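Local coordinates for protein diol-dehydratase (Roseburia inulinivorans, PDB 5I2A) that probably acts as a B12-independent lyase of the glycyl radical enzyme family, dehydrating diols such as 1,2-propanediol, at residues Glu669-Tyr674 with Ala742-Ala747. Sequence-based numbering, arbitrary orientation.
Sequences EAAYFY and AKLDHA
Y672 gives its phenol hydrogen to D745 in the one hydrogen bond between helical residues 669-674 and loop residues 742-747. The bond is short, 2.6 Å from Y672 OH to D745 OD2. It uses the anti lone pair of OD2, the one turned away from OD1. The carboxylate oxygen sits at the edge of the tyrosine ring, near the ring plane. Ring and carboxylate are turned 83° from each other. The D745 methylene also lies against the hydroxyl end of the ring, with CB 3.6 Å from Y672 CZ. CG of D745 lies anti to the backbone N (chi1 -173°), which carries OD2 to the tyrosine hydroxyl. OD1 of D745 accepts a hydrogen bond from the backbone N of I748, so the carboxylate is held through both oxygens and its rotation is limited. A phenylalanine in place of Y672 would probably leave OD2 without this donor and the carboxylate freer to turn. Beside the polar pair lies a small apolar contact, A671 CB to L744 CD2 at 4.3 Å. I558 of helix 558-574 packs on both A671 and L744. The contact thus ties helix 661-678, in the pyruvate formate lyase-like family region, to the loop between helix 734-741 and strand 756-759, in the glycine radical family region, and K743 adds salt bridges to D659, D661 and D664 around the start of that first helix.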
loop_
_atom_site.group_PDB
_atom_site.type_symbol
_atom_site.label_atom_id
_atom_site.label_comp_id
_atom_site.label_asym_id
_atom_site.label_seq_id
_atom_site.Cartn_x
_atom_site.Cartn_y
_atom_site.Cartn_z
ATOM N N GLU A 669 -34.307 -9.933 -21.898
ATOM C CA GLU A 669 -34.165 -10.747 -20.695
ATOM C C GLU A 669 -32.724 -11.243 -20.533
ATOM O O GLU A 669 -32.167 -11.224 -19.437
ATOM C CB GLU A 669 -35.158 -11.922 -20.740
ATOM C CG GLU A 669 -35.357 -12.658 -19.434
ATOM C CD GLU A 669 -36.429 -13.756 -19.517
ATOM O OE1 GLU A 669 -37.225 -13.772 -20.484
ATOM O OE2 GLU A 669 -36.472 -14.608 -18.603
ATOM N N ALA A 670 -32.112 -11.666 -21.629
ATOM C CA ALA A 670 -30.749 -12.179 -21.574
ATOM C C ALA A 670 -29.746 -11.070 -21.260
ATOM O O ALA A 670 -28.784 -11.299 -20.538
ATOM C CB ALA A 670 -30.384 -12.859 -22.875
ATOM N N ALA A 671 -29.956 -9.885 -21.829
ATOM C CA ALA A 671 -29.110 -8.738 -21.520
ATOM C C ALA A 671 -29.112 -8.472 -20.006
ATOM O O ALA A 671 -28.060 -8.219 -19.413
ATOM C CB ALA A 671 -29.564 -7.512 -22.282
ATOM N N TYR A 672 -30.288 -8.575 -19.384
ATOM C CA TYR A 672 -30.400 -8.369 -17.946
ATOM C C TYR A 672 -29.586 -9.376 -17.133
ATOM O O TYR A 672 -29.129 -9.048 -16.050
ATOM C CB TYR A 672 -31.859 -8.436 -17.501
ATOM C CG TYR A 672 -32.610 -7.123 -17.563
ATOM C CD1 TYR A 672 -32.023 -5.933 -17.149
ATOM C CD2 TYR A 672 -33.919 -7.082 -18.028
ATOM C CE1 TYR A 672 -32.732 -4.739 -17.190
ATOM C CE2 TYR A 672 -34.630 -5.891 -18.084
ATOM C CZ TYR A 672 -34.042 -4.731 -17.667
ATOM O OH TYR A 672 -34.764 -3.565 -17.730
ATOM N N PHE A 673 -29.407 -10.593 -17.647
ATOM C CA PHE A 673 -28.576 -11.593 -16.958
ATOM C C PHE A 673 -27.119 -11.124 -16.844
ATOM O O PHE A 673 -26.333 -11.663 -16.050
ATOM C CB PHE A 673 -28.626 -12.953 -17.682
ATOM C CG PHE A 673 -29.913 -13.706 -17.481
ATOM C CD1 PHE A 673 -30.901 -13.210 -16.647
ATOM C CD2 PHE A 673 -30.122 -14.917 -18.112
ATOM C CE1 PHE A 673 -32.092 -13.911 -16.445
ATOM C CE2 PHE A 673 -31.303 -15.626 -17.917
ATOM C CZ PHE A 673 -32.289 -15.116 -17.086
ATOM N N TYR A 674 -26.761 -10.134 -17.659
ATOM C CA TYR A 674 -25.427 -9.549 -17.609
ATOM C C TYR A 674 -25.443 -8.197 -16.897
ATOM O O TYR A 674 -24.630 -7.954 -16.014
ATOM C CB TYR A 674 -24.847 -9.390 -19.020
ATOM C CG TYR A 674 -23.443 -8.816 -19.048
ATOM C CD1 TYR A 674 -22.347 -9.596 -18.708
ATOM C CD2 TYR A 674 -23.213 -7.497 -19.423
ATOM C CE1 TYR A 674 -21.061 -9.074 -18.737
ATOM C CE2 TYR A 674 -21.925 -6.969 -19.464
ATOM C CZ TYR A 674 -20.859 -7.761 -19.121
ATOM O OH TYR A 674 -19.589 -7.244 -19.144
ATOM N N ALA A 742 -33.969 -1.258 -29.616
ATOM C CA ALA A 742 -34.488 -0.377 -28.567
ATOM C C ALA A 742 -35.300 -1.109 -27.499
ATOM O O ALA A 742 -35.645 -0.507 -26.503
ATOM C CB ALA A 742 -35.326 0.725 -29.159
ATOM N N LYS A 743 -35.597 -2.391 -27.689
ATOM C CA LYS A 743 -36.301 -3.148 -26.643
ATOM C C LYS A 743 -35.374 -3.582 -25.497
ATOM O O LYS A 743 -35.836 -3.986 -24.432
ATOM C CB LYS A 743 -37.006 -4.367 -27.243
ATOM C CG LYS A 743 -38.132 -3.975 -28.221
ATOM C CD LYS A 743 -38.644 -5.159 -29.028
ATOM C CE LYS A 743 -39.636 -4.704 -30.096
ATOM N NZ LYS A 743 -39.998 -5.807 -31.036
ATOM N N LEU A 744 -34.069 -3.494 -25.718
ATOM C CA LEU A 744 -33.116 -3.729 -24.642
ATOM C C LEU A 744 -33.201 -2.595 -23.625
ATOM O O LEU A 744 -33.586 -1.472 -23.974
ATOM C CB LEU A 744 -31.692 -3.815 -25.179
ATOM C CG LEU A 744 -31.354 -4.839 -26.254
ATOM C CD1 LEU A 744 -29.887 -4.734 -26.568
ATOM C CD2 LEU A 744 -31.705 -6.235 -25.764
ATOM N N ASP A 745 -32.812 -2.867 -22.386
ATOM C CA ASP A 745 -32.621 -1.780 -21.424
ATOM C C ASP A 745 -31.212 -1.208 -21.589
ATOM O O ASP A 745 -30.252 -1.784 -21.094
ATOM C CB ASP A 745 -32.834 -2.265 -19.989
ATOM C CG ASP A 745 -32.810 -1.130 -18.970
ATOM O OD1 ASP A 745 -32.226 -0.064 -19.241
ATOM O OD2 ASP A 745 -33.375 -1.320 -17.880
ATOM N N HIS A 746 -31.095 -0.070 -22.263
ATOM C CA HIS A 746 -29.783 0.518 -22.505
ATOM C C HIS A 746 -29.252 1.296 -21.319
ATOM O O HIS A 746 -28.042 1.305 -21.077
ATOM C CB HIS A 746 -29.825 1.440 -23.721
ATOM C CG HIS A 746 -30.071 0.724 -25.008
ATOM N ND1 HIS A 746 -29.082 0.516 -25.943
ATOM C CD2 HIS A 746 -31.194 0.155 -25.510
ATOM C CE1 HIS A 746 -29.583 -0.150 -26.966
ATOM N NE2 HIS A 746 -30.862 -0.382 -26.729
ATOM N N ALA A 747 -30.157 1.960 -20.602
ATOM C CA ALA A 747 -29.780 2.862 -19.519
ATOM C C ALA A 747 -29.090 2.129 -18.369
ATOM O O ALA A 747 -28.182 2.668 -17.763
ATOM C CB ALA A 747 -31.004 3.615 -19.000
#